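PDB 2I79: acetyltransferase, GNAT family from Streptococcus pneumoniae, which binds acetyl coenzyme A and, as a GNAT-family enzyme, probably transfers its acetyl group to an amine of an acceptor substrate. Local coordinates for residues Y3-R8 against L62-N67; A16-F21 against G68-I73; D57-L62 against A78-R83. One frame throughout, in Å; residues are numbered along the deposited sequence.

Interaction 1. Residues Y3-R8 against L62-N67; sequences YELLIR and LLAFLN
Five backbone hydrogen bonds join 3-8 to 62-67 as antiparallel neighbours in the GNAT sheet, where strand 5-9 is outermost on its side within the chain. Leu6 and Phe65 form one hydrogen-bonded pair. The bond from Phe65 N to Leu6 O is the shortest, at 2.7 Å, and its donor lies in the carbonyl plane. Arg8 and Leu63 form the next. Leu63 N reaches Arg8 O from above the carbonyl plane, 28° out of it, while Arg8 N meets Leu63 O nearly along the C=O axis. A fifth bond, from Asn67 N to Glu4 O at 2.8 Å, joins the residue just before strand 5-9 to the one just after strand 60-66.

Between these pairs, Leu5 with Leu66 and Ile7 with Ala64 are non-hydrogen-bonded pairs, and their side chains lie on the face covered by helix 103-117. There Leu5 CD1 packs on Leu66 CD1 at 3.8 Å, and Ile7 CG1 on Ala64 CB at 4.0 Å. Leu6, Arg8, Leu63 and Phe65 occupy the other face, where Leu63 touches Leu18 and Phe65 touches Glu17 of helix 15-26. Arg8 CG sits in the crowded position (chi1 63°), and the chain runs extended to NE. Its NH1 forms a salt bridge with Asp14. Phe65 CE2 lies over one face of the guanidinium, toward its rim; the planes are 42° apart, and NH2 comes within 3.4 Å of Phe65 CZ.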
ATOM      1  N   TYR A   3     -37.555  -5.922   2.323  1.00 53.29           N
ATOM      2  CA  TYR A   3     -36.462  -4.925   2.388  1.00 52.43           C
ATOM      3  C   TYR A   3     -36.404  -4.034   1.173  1.00 51.48           C
ATOM      4  O   TYR A   3     -36.931  -4.340   0.109  1.00 50.95           O
ATOM      5  CB  TYR A   3     -35.088  -5.590   2.537  1.00 50.68           C
ATOM      6  CG  TYR A   3     -34.698  -6.426   1.342  1.00 50.50           C
ATOM      7  CD1 TYR A   3     -33.968  -5.884   0.285  1.00 49.06           C
ATOM      8  CD2 TYR A   3     -35.116  -7.750   1.243  1.00 48.29           C
ATOM      9  CE1 TYR A   3     -33.634  -6.656  -0.821  1.00 48.97           C
ATOM     10  CE2 TYR A   3     -34.785  -8.525   0.150  1.00 49.88           C
ATOM     11  CZ  TYR A   3     -34.038  -7.979  -0.876  1.00 49.34           C
ATOM     12  OH  TYR A   3     -33.716  -8.760  -1.951  1.00 48.14           O
ATOM     13  N   GLU A   4     -35.662  -2.959   1.337  1.00 51.26           N
ATOM     14  CA  GLU A   4     -35.380  -2.047   0.279  1.00 51.36           C
ATOM     15  C   GLU A   4     -33.861  -1.976   0.097  1.00 49.97           C
ATOM     16  O   GLU A   4     -33.128  -1.796   1.070  1.00 49.83           O
ATOM     17  CB  GLU A   4     -35.962  -0.711   0.690  1.00 51.67           C
ATOM     18  CG  GLU A   4     -35.899   0.349  -0.352  1.00 54.48           C
ATOM     19  CD  GLU A   4     -36.734   1.559   0.062  1.00 56.39           C
ATOM     20  OE1 GLU A   4     -36.885   1.773   1.304  1.00 62.17           O
ATOM     21  OE2 GLU A   4     -37.247   2.263  -0.855  1.00 61.71           O
ATOM     22  N   LEU A   5     -33.395  -2.134  -1.140  1.00 49.13           N
ATOM     23  CA  LEU A   5     -31.949  -2.123  -1.461  1.00 48.84           C
ATOM     24  C   LEU A   5     -31.611  -1.032  -2.464  1.00 48.08           C
ATOM     25  O   LEU A   5     -32.262  -0.931  -3.486  1.00 48.04           O
ATOM     26  CB  LEU A   5     -31.504  -3.475  -2.039  1.00 48.13           C
ATOM     27  CG  LEU A   5     -30.014  -3.642  -2.410  1.00 48.71           C
ATOM     28  CD1 LEU A   5     -29.091  -3.403  -1.192  1.00 48.94           C
ATOM     29  CD2 LEU A   5     -29.699  -5.009  -3.007  1.00 48.18           C
ATOM     30  N   LEU A   6     -30.588  -0.234  -2.185  1.00 47.78           N
ATOM     31  CA  LEU A   6     -29.964   0.611  -3.226  1.00 47.66           C
ATOM     32  C   LEU A   6     -28.447   0.376  -3.251  1.00 47.04           C
ATOM     33  O   LEU A   6     -27.794   0.402  -2.216  1.00 46.68           O
ATOM     34  CB  LEU A   6     -30.283   2.119  -3.009  1.00 47.75           C
ATOM     35  CG  LEU A   6     -29.533   3.144  -3.894  1.00 47.92           C
ATOM     36  CD1 LEU A   6     -29.917   3.047  -5.385  1.00 47.58           C
ATOM     37  CD2 LEU A   6     -29.796   4.540  -3.397  1.00 47.71           C
ATOM     38  N   ILE A   7     -27.898   0.118  -4.433  1.00 47.16           N
ATOM     39  CA  ILE A   7     -26.451   0.133  -4.627  1.00 46.85           C
ATOM     40  C   ILE A   7     -26.125   1.234  -5.620  1.00 46.67           C
ATOM     41  O   ILE A   7     -26.712   1.294  -6.715  1.00 46.56           O
ATOM     42  CB  ILE A   7     -25.901  -1.200  -5.105  1.00 46.93           C
ATOM     43  CG1 ILE A   7     -26.092  -2.240  -3.994  1.00 48.06           C
ATOM     44  CG2 ILE A   7     -24.418  -1.048  -5.471  1.00 47.27           C
ATOM     45  CD1 ILE A   7     -25.621  -3.655  -4.331  1.00 47.39           C
ATOM     46  N   ARG A   8     -25.222   2.125  -5.215  1.00 45.92           N
ATOM     47  CA  ARG A   8     -24.755   3.220  -6.083  1.00 45.90           C
ATOM     48  C   ARG A   8     -23.439   3.825  -5.600  1.00 45.60           C
ATOM     49  O   ARG A   8     -23.053   3.671  -4.435  1.00 44.43           O
ATOM     50  CB  ARG A   8     -25.792   4.354  -6.154  1.00 45.56           C
ATOM     51  CG  ARG A   8     -26.068   5.049  -4.833  1.00 44.95           C
ATOM     52  CD  ARG A   8     -26.672   6.440  -5.029  1.00 45.56           C
ATOM     53  NE  ARG A   8     -27.137   7.028  -3.770  1.00 44.39           N
ATOM     54  CZ  ARG A   8     -26.351   7.590  -2.855  1.00 45.77           C
ATOM     55  NH1 ARG A   8     -25.040   7.674  -3.047  1.00 43.85           N
ATOM     56  NH2 ARG A   8     -26.879   8.097  -1.751  1.00 45.46           N
ATOM     57  N   LEU A  62     -18.401   2.474  -3.739  1.00 44.11           N
ATOM     58  CA  LEU A  62     -19.795   2.066  -3.912  1.00 44.26           C
ATOM     59  C   LEU A  62     -20.426   1.750  -2.567  1.00 43.96           C
ATOM     60  O   LEU A  62     -19.820   1.084  -1.722  1.00 43.85           O
ATOM     61  CB  LEU A  62     -19.895   0.818  -4.782  1.00 44.96           C
ATOM     62  CG  LEU A  62     -19.536   0.909  -6.282  1.00 47.21           C
ATOM     63  CD1 LEU A  62     -19.622  -0.480  -6.922  1.00 48.14           C
ATOM     64  CD2 LEU A  62     -20.416   1.881  -7.040  1.00 47.28           C
ATOM     65  N   LEU A  63     -21.662   2.207  -2.393  1.00 43.43           N
ATOM     66  CA  LEU A  63     -22.407   2.017  -1.168  1.00 43.66           C
ATOM     67  C   LEU A  63     -23.649   1.132  -1.394  1.00 43.91           C
ATOM     68  O   LEU A  63     -24.293   1.212  -2.447  1.00 44.24           O
ATOM     69  CB  LEU A  63     -22.859   3.382  -0.647  1.00 43.78           C
ATOM     70  CG  LEU A  63     -21.809   4.475  -0.384  1.00 42.52           C
ATOM     71  CD1 LEU A  63     -22.471   5.742   0.128  1.00 41.57           C
ATOM     72  CD2 LEU A  63     -20.743   4.001   0.587  1.00 40.87           C
ATOM     73  N   ALA A  64     -23.980   0.310  -0.402  1.00 43.63           N
ATOM     74  CA  ALA A  64     -25.250  -0.412  -0.363  1.00 44.10           C
ATOM     75  C   ALA A  64     -26.074   0.155   0.777  1.00 44.31           C
ATOM     76  O   ALA A  64     -25.626   0.155   1.909  1.00 43.35           O
ATOM     77  CB  ALA A  64     -25.016  -1.906  -0.162  1.00 42.63           C
ATOM     78  N   PHE A  65     -27.271   0.661   0.459  1.00 45.62           N
ATOM     79  CA  PHE A  65     -28.256   1.054   1.445  1.00 46.02           C
ATOM     80  C   PHE A  65     -29.296  -0.061   1.567  1.00 46.91           C
ATOM     81  O   PHE A  65     -29.891  -0.492   0.576  1.00 46.95           O
ATOM     82  CB  PHE A  65     -28.953   2.366   1.050  1.00 46.40           C
ATOM     83  CG  PHE A  65     -28.018   3.544   0.925  1.00 46.52           C
ATOM     84  CD1 PHE A  65     -27.884   4.447   1.962  1.00 45.15           C
ATOM     85  CD2 PHE A  65     -27.265   3.731  -0.236  1.00 46.95           C
ATOM     86  CE1 PHE A  65     -27.030   5.544   1.835  1.00 46.82           C
ATOM     87  CE2 PHE A  65     -26.403   4.792  -0.374  1.00 45.72           C
ATOM     88  CZ  PHE A  65     -26.274   5.707   0.657  1.00 46.97           C
ATOM     89  N   LEU A  66     -29.486  -0.530   2.795  1.00 48.04           N
ATOM     90  CA  LEU A  66     -30.558  -1.445   3.141  1.00 49.05           C
ATOM     91  C   LEU A  66     -31.531  -0.679   4.010  1.00 49.89           C
ATOM     92  O   LEU A  66     -31.144  -0.124   5.057  1.00 49.81           O
ATOM     93  CB  LEU A  66     -30.001  -2.624   3.910  1.00 49.44           C
ATOM     94  CG  LEU A  66     -30.460  -4.030   3.618  1.00 50.37           C
ATOM     95  CD1 LEU A  66     -30.812  -4.325   2.124  1.00 48.52           C
ATOM     96  CD2 LEU A  66     -29.299  -4.906   4.128  1.00 50.24           C
ATOM     97  N   ASN A  67     -32.782  -0.631   3.556  1.00 50.43           N
ATOM     98  CA  ASN A  67     -33.822   0.135   4.234  1.00 50.62           C
ATOM     99  C   ASN A  67     -33.404   1.589   4.546  1.00 50.64           C
ATOM    100  O   ASN A  67     -33.642   2.098   5.641  1.00 50.55           O
ATOM    101  CB  ASN A  67     -34.266  -0.646   5.475  1.00 51.64           C
ATOM    102  CG  ASN A  67     -34.765  -2.035   5.105  1.00 52.60           C
ATOM    103  OD1 ASN A  67     -34.423  -3.043   5.730  1.00 56.44           O
ATOM    104  ND2 ASN A  67     -35.518  -2.093   4.032  1.00 52.88           N
TER

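Interaction 2. Residues A16-F21 against G68-I73; sequences AELVAF and GKIAGI
A classic beta bulge interrupts 68-73 just where the helix packs on it: Ala71 and Gly72 both face Ala64 of the neighbouring strand. Helix 16-21 crosses strand 69-73 at -52°, with 8.9 Å between the axes, and the contact is apolar and largely buried.

Phe21 and Ile70 carry the contact in equal measure. Phe21 CG is anti to the backbone N (chi1 174°), which sends the ring toward the strand. Ile70 CG2 sits over one face of the ring, 3.9 Å from the centroid and 21° off the normal, a CH-pi contact displaced toward the CG side of the rim. The far end of the ring reaches the bulge itself, with CZ 3.7 Å from Gly72 CA.

The two branches of Ile70 serve different residues. CG2 is anti to the backbone N and meets Phe21. CD1, at the end of an extended arm, presses on the helix backbone at 3.6 Å from Leu18 N. Ile73 CG2 lies between two helix residues, 3.6 Å from Leu18 CD1 and 3.9 Å from Phe21 CE2. The Leu18 and Ile73 side chains cross at about a right angle.

Near the turn before the strand, Glu17 OE1 and Lys69 NZ stand 4.4 Å apart, beyond a salt bridge, and their opposite charges may still attract. Leu18 also touches Met46 and Leu50 of helix 43-55. The arrangement is the packing of the first helix on the central sheet in the GNAT alpha/beta fold.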
ATOM      1  N   ALA A  16     -21.263  11.917   6.161  1.00 45.60           N
ATOM      2  CA  ALA A  16     -21.554  11.761   7.585  1.00 46.19           C
ATOM      3  C   ALA A  16     -22.017  10.352   7.877  1.00 45.92           C
ATOM      4  O   ALA A  16     -21.577   9.737   8.856  1.00 45.25           O
ATOM      5  CB  ALA A  16     -22.642  12.820   8.039  1.00 45.60           C
ATOM      6  N   GLU A  17     -22.917   9.846   7.031  1.00 46.04           N
ATOM      7  CA  GLU A  17     -23.436   8.471   7.190  1.00 46.58           C
ATOM      8  C   GLU A  17     -22.339   7.454   6.953  1.00 45.60           C
ATOM      9  O   GLU A  17     -22.285   6.437   7.633  1.00 46.49           O
ATOM     10  CB  GLU A  17     -24.588   8.179   6.239  1.00 47.19           C
ATOM     11  CG  GLU A  17     -25.886   8.916   6.503  1.00 49.68           C
ATOM     12  CD  GLU A  17     -26.799   8.898   5.261  1.00 50.44           C
ATOM     13  OE1 GLU A  17     -27.398   7.832   4.991  1.00 53.41           O
ATOM     14  OE2 GLU A  17     -26.881   9.931   4.553  1.00 53.20           O
ATOM     15  N   LEU A  18     -21.469   7.726   5.990  1.00 44.47           N
ATOM     16  CA  LEU A  18     -20.369   6.821   5.687  1.00 43.55           C
ATOM     17  C   LEU A  18     -19.358   6.798   6.824  1.00 42.50           C
ATOM     18  O   LEU A  18     -18.847   5.752   7.153  1.00 41.49           O
ATOM     19  CB  LEU A  18     -19.699   7.206   4.363  1.00 44.17           C
ATOM     20  CG  LEU A  18     -18.524   6.315   3.898  1.00 44.96           C
ATOM     21  CD1 LEU A  18     -18.851   4.786   3.961  1.00 43.10           C
ATOM     22  CD2 LEU A  18     -18.107   6.753   2.525  1.00 43.03           C
ATOM     23  N   VAL A  19     -19.073   7.954   7.432  1.00 41.81           N
ATOM     24  CA  VAL A  19     -18.205   7.987   8.613  1.00 41.17           C
ATOM     25  C   VAL A  19     -18.840   7.155   9.727  1.00 40.83           C
ATOM     26  O   VAL A  19     -18.182   6.360  10.393  1.00 40.46           O
ATOM     27  CB  VAL A  19     -17.884   9.454   9.120  1.00 41.49           C
ATOM     28  CG1 VAL A  19     -17.254   9.420  10.551  1.00 39.15           C
ATOM     29  CG2 VAL A  19     -16.961  10.199   8.172  1.00 39.77           C
ATOM     30  N   ALA A  20     -20.146   7.334   9.915  1.00 41.43           N
ATOM     31  CA  ALA A  20     -20.890   6.634  10.956  1.00 40.66           C
ATOM     32  C   ALA A  20     -20.827   5.109  10.771  1.00 41.08           C
ATOM     33  O   ALA A  20     -20.549   4.330  11.724  1.00 40.54           O
ATOM     34  CB  ALA A  20     -22.329   7.126  10.960  1.00 39.72           C
ATOM     35  N   PHE A  21     -21.070   4.674   9.532  1.00 41.32           N
ATOM     36  CA  PHE A  21     -21.013   3.256   9.190  1.00 41.21           C
ATOM     37  C   PHE A  21     -19.617   2.674   9.402  1.00 41.65           C
ATOM     38  O   PHE A  21     -19.455   1.548   9.910  1.00 40.75           O
ATOM     39  CB  PHE A  21     -21.456   3.052   7.738  1.00 41.21           C
ATOM     40  CG  PHE A  21     -21.288   1.647   7.267  1.00 41.46           C
ATOM     41  CD1 PHE A  21     -22.129   0.632   7.744  1.00 42.09           C
ATOM     42  CD2 PHE A  21     -20.266   1.311   6.403  1.00 41.82           C
ATOM     43  CE1 PHE A  21     -21.952  -0.659   7.339  1.00 41.11           C
ATOM     44  CE2 PHE A  21     -20.090  -0.003   6.012  1.00 42.54           C
ATOM     45  CZ  PHE A  21     -20.938  -0.973   6.475  1.00 40.09           C
ATOM     46  N   GLY A  68     -32.775   2.235   3.566  1.00 49.58           N
ATOM     47  CA  GLY A  68     -32.355   3.633   3.708  1.00 49.30           C
ATOM     48  C   GLY A  68     -31.093   3.896   4.522  1.00 48.70           C
ATOM     49  O   GLY A  68     -30.725   5.043   4.689  1.00 48.68           O
ATOM     50  N   LYS A  69     -30.441   2.854   5.039  1.00 47.73           N
ATOM     51  CA  LYS A  69     -29.183   3.016   5.782  1.00 47.26           C
ATOM     52  C   LYS A  69     -28.052   2.239   5.125  1.00 46.13           C
ATOM     53  O   LYS A  69     -28.263   1.102   4.682  1.00 45.65           O
ATOM     54  CB  LYS A  69     -29.328   2.517   7.229  1.00 47.88           C
ATOM     55  CG  LYS A  69     -30.360   3.251   8.075  1.00 51.93           C
ATOM     56  CD  LYS A  69     -30.138   4.822   8.145  1.00 55.64           C
ATOM     57  CE  LYS A  69     -28.977   5.245   9.075  1.00 56.75           C
ATOM     58  NZ  LYS A  69     -28.754   6.723   9.001  1.00 56.43           N
ATOM     59  N   ILE A  70     -26.857   2.835   5.088  1.00 44.61           N
ATOM     60  CA  ILE A  70     -25.658   2.161   4.581  1.00 44.60           C
ATOM     61  C   ILE A  70     -25.443   0.850   5.334  1.00 44.02           C
ATOM     62  O   ILE A  70     -25.320   0.846   6.576  1.00 42.31           O
ATOM     63  CB  ILE A  70     -24.357   3.027   4.734  1.00 44.99           C
ATOM     64  CG1 ILE A  70     -24.502   4.359   4.017  1.00 44.66           C
ATOM     65  CG2 ILE A  70     -23.120   2.255   4.194  1.00 42.22           C
ATOM     66  CD1 ILE A  70     -23.234   5.277   4.118  1.00 44.46           C
ATOM     67  N   ALA A  71     -25.412  -0.249   4.565  1.00 43.41           N
ATOM     68  CA  ALA A  71     -25.201  -1.584   5.080  1.00 44.28           C
ATOM     69  C   ALA A  71     -23.833  -2.188   4.681  1.00 44.41           C
ATOM     70  O   ALA A  71     -23.376  -3.146   5.314  1.00 42.84           O
ATOM     71  CB  ALA A  71     -26.337  -2.499   4.609  1.00 43.39           C
ATOM     72  N   GLY A  72     -23.207  -1.623   3.641  1.00 44.64           N
ATOM     73  CA  GLY A  72     -21.947  -2.120   3.126  1.00 45.19           C
ATOM     74  C   GLY A  72     -21.239  -1.136   2.206  1.00 45.99           C
ATOM     75  O   GLY A  72     -21.856  -0.222   1.672  1.00 47.91           O
ATOM     76  N   ILE A  73     -19.931  -1.289   2.066  1.00 45.97           N
ATOM     77  CA  ILE A  73     -19.150  -0.490   1.123  1.00 46.27           C
ATOM     78  C   ILE A  73     -18.110  -1.335   0.422  1.00 45.42           C
ATOM     79  O   ILE A  73     -17.594  -2.294   0.989  1.00 44.87           O
ATOM     80  CB  ILE A  73     -18.453   0.721   1.796  1.00 46.84           C
ATOM     81  CG1 ILE A  73     -17.350   0.288   2.763  1.00 48.81           C
ATOM     82  CG2 ILE A  73     -19.488   1.601   2.495  1.00 48.73           C
ATOM     83  CD1 ILE A  73     -15.925   0.474   2.167  1.00 53.08           C
TER

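Interaction 3. Residues D57-L62 against A78-R83; sequences DNQITL and ADQRKR
The backbones of 57-62 and 78-83 come nearest at Gln59 and Ala78, whose CA atoms are 6.1 Å apart, at the open end, away from the turn, of the beta hairpin formed by strands 60-66 and 69-77 in the GNAT sheet. Residues 57-59 lead into the first of these strands. Residues 78-83 follow the second, in the loop that runs on to strand 87-94. The contact is small and lies where the paired strands give way to loops.

Ala78 is its buried centre. Its CB points toward 57-62 and meets the flat amide of Asn58, 3.5 Å from ND2. Gln59 comes alongside. Its CG is anti to the carbonyl carbon and the chain continues extended, so CG packs 3.9 Å from Ala78 CB and the amide lies near the Ala78 backbone.

Asn58 has CG in the crowded position between its own N and carbonyl carbon (chi1 73°). This directs the amide at the loop. The stronger partner of ND2 is the carbonyl oxygen of Arg85, further along the same loop. Gln80 bends at chi2, which brings its amide back to that of Asn58, with the two planes 75° apart.

Beyond Gln80 the loop turns to the second subunit. Lys82 forms a salt bridge with Asp35 of that subunit, and Arg83 hydrogen-bonds to the carbonyl oxygens of Thr32 and Tyr155 of the second subunit. Within the contact, Asn58 ND2 also gives a weak, long hydrogen bond to Asp79 O, 3.4 Å away with an angle of 150° at the hydrogen.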
ATOM      1  N   ASP A  57     -10.600   8.451 -12.308  1.00 56.13           N
ATOM      2  CA  ASP A  57     -11.099   7.475 -13.267  1.00 55.35           C
ATOM      3  C   ASP A  57     -10.670   6.029 -12.972  1.00 53.24           C
ATOM      4  O   ASP A  57     -11.135   5.120 -13.624  1.00 52.69           O
ATOM      5  CB  ASP A  57     -10.757   7.882 -14.714  1.00 56.48           C
ATOM      6  CG  ASP A  57      -9.312   8.314 -14.885  1.00 60.34           C
ATOM      7  OD1 ASP A  57      -8.427   7.807 -14.138  1.00 65.49           O
ATOM      8  OD2 ASP A  57      -9.062   9.178 -15.778  1.00 66.59           O
ATOM      9  N   ASN A  58      -9.777   5.827 -12.008  1.00 51.21           N
ATOM     10  CA  ASN A  58      -9.319   4.482 -11.658  1.00 49.82           C
ATOM     11  C   ASN A  58      -9.604   4.137 -10.185  1.00 48.84           C
ATOM     12  O   ASN A  58      -9.110   3.148  -9.652  1.00 48.16           O
ATOM     13  CB  ASN A  58      -7.837   4.277 -12.051  1.00 48.75           C
ATOM     14  CG  ASN A  58      -6.836   5.022 -11.144  1.00 46.89           C
ATOM     15  OD1 ASN A  58      -7.170   5.948 -10.413  1.00 45.42           O
ATOM     16  ND2 ASN A  58      -5.588   4.624 -11.233  1.00 44.01           N
ATOM     17  N   GLN A  59     -10.434   4.953  -9.544  1.00 47.94           N
ATOM     18  CA  GLN A  59     -10.855   4.689  -8.203  1.00 47.46           C
ATOM     19  C   GLN A  59     -12.380   4.799  -8.090  1.00 47.62           C
ATOM     20  O   GLN A  59     -13.022   5.441  -8.929  1.00 48.01           O
ATOM     21  CB  GLN A  59     -10.170   5.652  -7.244  1.00 47.27           C
ATOM     22  CG  GLN A  59      -8.642   5.585  -7.251  1.00 46.53           C
ATOM     23  CD  GLN A  59      -8.022   6.578  -6.302  1.00 46.72           C
ATOM     24  OE1 GLN A  59      -7.953   7.783  -6.595  1.00 50.83           O
ATOM     25  NE2 GLN A  59      -7.568   6.100  -5.164  1.00 40.01           N
ATOM     26  N   ILE A  60     -12.949   4.163  -7.059  1.00 46.79           N
ATOM     27  CA  ILE A  60     -14.385   4.233  -6.791  1.00 45.79           C
ATOM     28  C   ILE A  60     -14.759   3.783  -5.383  1.00 45.12           C
ATOM     29  O   ILE A  60     -14.133   2.886  -4.818  1.00 44.30           O
ATOM     30  CB  ILE A  60     -15.195   3.402  -7.820  1.00 45.95           C
ATOM     31  CG1 ILE A  60     -16.681   3.804  -7.787  1.00 48.18           C
ATOM     32  CG2 ILE A  60     -15.045   1.931  -7.573  1.00 43.84           C
ATOM     33  CD1 ILE A  60     -17.404   3.606  -9.130  1.00 46.55           C
ATOM     34  N   THR A  61     -15.816   4.392  -4.846  1.00 44.08           N
ATOM     35  CA  THR A  61     -16.469   3.938  -3.637  1.00 44.23           C
ATOM     36  C   THR A  61     -17.951   3.714  -3.934  1.00 43.87           C
ATOM     37  O   THR A  61     -18.643   4.632  -4.351  1.00 43.07           O
ATOM     38  CB  THR A  61     -16.350   4.940  -2.488  1.00 44.23           C
ATOM     39  OG1 THR A  61     -14.984   5.150  -2.197  1.00 46.23           O
ATOM     40  CG2 THR A  61     -17.069   4.438  -1.203  1.00 43.13           C
ATOM     41  N   LEU A  62     -18.401   2.474  -3.739  1.00 44.11           N
ATOM     42  CA  LEU A  62     -19.795   2.066  -3.912  1.00 44.26           C
ATOM     43  C   LEU A  62     -20.426   1.750  -2.567  1.00 43.96           C
ATOM     44  O   LEU A  62     -19.820   1.084  -1.722  1.00 43.85           O
ATOM     45  CB  LEU A  62     -19.895   0.818  -4.782  1.00 44.96           C
ATOM     46  CG  LEU A  62     -19.536   0.909  -6.282  1.00 47.21           C
ATOM     47  CD1 LEU A  62     -19.622  -0.480  -6.922  1.00 48.14           C
ATOM     48  CD2 LEU A  62     -20.416   1.881  -7.040  1.00 47.28           C
ATOM     49  N   ALA A  78      -6.211   3.415  -5.720  1.00 45.72           N
ATOM     50  CA  ALA A  78      -5.167   3.245  -6.730  1.00 46.36           C
ATOM     51  C   ALA A  78      -4.209   4.426  -6.778  1.00 46.61           C
ATOM     52  O   ALA A  78      -4.621   5.577  -6.632  1.00 46.88           O
ATOM     53  CB  ALA A  78      -5.800   3.044  -8.101  1.00 45.46           C
ATOM     54  N   ASP A  79      -2.940   4.130  -7.019  1.00 47.54           N
ATOM     55  CA  ASP A  79      -1.929   5.146  -7.313  1.00 48.22           C
ATOM     56  C   ASP A  79      -2.048   5.656  -8.727  1.00 47.72           C
ATOM     57  O   ASP A  79      -2.667   5.013  -9.558  1.00 47.28           O
ATOM     58  CB  ASP A  79      -0.542   4.556  -7.090  1.00 49.79           C
ATOM     59  CG  ASP A  79      -0.247   4.350  -5.617  1.00 54.47           C
ATOM     60  OD1 ASP A  79      -1.057   4.791  -4.757  1.00 60.38           O
ATOM     61  OD2 ASP A  79       0.795   3.755  -5.311  1.00 61.44           O
ATOM     62  N   GLN A  80      -1.444   6.815  -8.998  1.00 47.41           N
ATOM     63  CA  GLN A  80      -1.628   7.502 -10.273  1.00 47.52           C
ATOM     64  C   GLN A  80      -0.441   7.417 -11.230  1.00 47.58           C
ATOM     65  O   GLN A  80      -0.607   7.699 -12.410  1.00 48.21           O
ATOM     66  CB  GLN A  80      -2.009   8.980 -10.040  1.00 48.03           C
ATOM     67  CG  GLN A  80      -3.371   9.218  -9.362  1.00 47.11           C
ATOM     68  CD  GLN A  80      -4.493   8.413  -9.986  1.00 46.51           C
ATOM     69  OE1 GLN A  80      -5.164   7.624  -9.303  1.00 48.96           O
ATOM     70  NE2 GLN A  80      -4.641   8.530 -11.304  1.00 46.43           N
ATOM     71  N   ARG A  81       0.737   7.022 -10.751  1.00 47.36           N
ATOM     72  CA  ARG A  81       1.899   6.772 -11.640  1.00 47.25           C
ATOM     73  C   ARG A  81       1.666   5.622 -12.606  1.00 46.22           C
ATOM     74  O   ARG A  81       1.077   4.591 -12.229  1.00 44.64           O
ATOM     75  CB  ARG A  81       3.148   6.478 -10.822  1.00 47.60           C
ATOM     76  CG  ARG A  81       3.765   7.751 -10.224  1.00 49.24           C
ATOM     77  CD  ARG A  81       5.014   7.434  -9.449  1.00 49.94           C
ATOM     78  NE  ARG A  81       5.848   8.631  -9.203  1.00 53.19           N
ATOM     79  CZ  ARG A  81       5.811   9.371  -8.091  1.00 54.16           C
ATOM     80  NH1 ARG A  81       4.986   9.077  -7.087  1.00 55.12           N
ATOM     81  NH2 ARG A  81       6.621  10.414  -7.979  1.00 54.52           N
ATOM     82  N   LYS A  82       2.123   5.781 -13.848  1.00 45.24           N
ATOM     83  CA  LYS A  82       1.782   4.798 -14.878  1.00 46.50           C
ATOM     84  C   LYS A  82       2.334   3.399 -14.623  1.00 45.39           C
ATOM     85  O   LYS A  82       1.762   2.426 -15.137  1.00 45.83           O
ATOM     86  CB  LYS A  82       2.151   5.280 -16.283  1.00 47.92           C
ATOM     87  CG  LYS A  82       3.625   5.360 -16.581  1.00 50.92           C
ATOM     88  CD  LYS A  82       4.156   4.085 -17.342  1.00 55.15           C
ATOM     89  CE  LYS A  82       5.463   4.367 -18.120  1.00 54.68           C
ATOM     90  NZ  LYS A  82       6.460   5.177 -17.314  1.00 56.05           N
ATOM     91  N   ARG A  83       3.410   3.287 -13.829  1.00 44.61           N
ATOM     92  CA  ARG A  83       3.939   1.976 -13.443  1.00 44.34           C
ATOM     93  C   ARG A  83       2.839   1.093 -12.832  1.00 43.62           C
ATOM     94  O   ARG A  83       2.799  -0.088 -13.109  1.00 43.17           O
ATOM     95  CB  ARG A  83       5.102   2.069 -12.448  1.00 43.71           C
ATOM     96  CG  ARG A  83       5.923   0.716 -12.306  1.00 45.05           C
ATOM     97  CD  ARG A  83       7.334   0.790 -12.937  1.00 48.93           C
ATOM     98  NE  ARG A  83       7.272   1.409 -14.258  1.00 49.21           N
ATOM     99  CZ  ARG A  83       8.036   2.365 -14.740  1.00 49.93           C
ATOM    100  NH1 ARG A  83       9.049   2.896 -14.081  1.00 49.68           N
ATOM    101  NH2 ARG A  83       7.775   2.784 -15.962  1.00 55.54           N
TER

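Strand 60-66 connects all three contacts. Interaction 1 uses its outer edge, interaction 2 involves its other neighbour, strand 69-77, and interaction 3 lies at its beginning. Interactions 1 and 2 have centres 10 Å apart and touch directly. Ala64 O is 2.7 Å from Ala71 N, a probable hydrogen bond at the bulge, and Phe65 CE1 packs 3.5 Å from Ile70 CG1. Interaction 3 is more remote, with its centre 24 Å from that of interaction 1, although their segments overlap at Leu62, which makes no contact in interaction 3. Acetyl coenzyme A lies about 7 Å from the Phe21 side chain and about 9 Å from that of Leu66, but about 14 Å from Ala78.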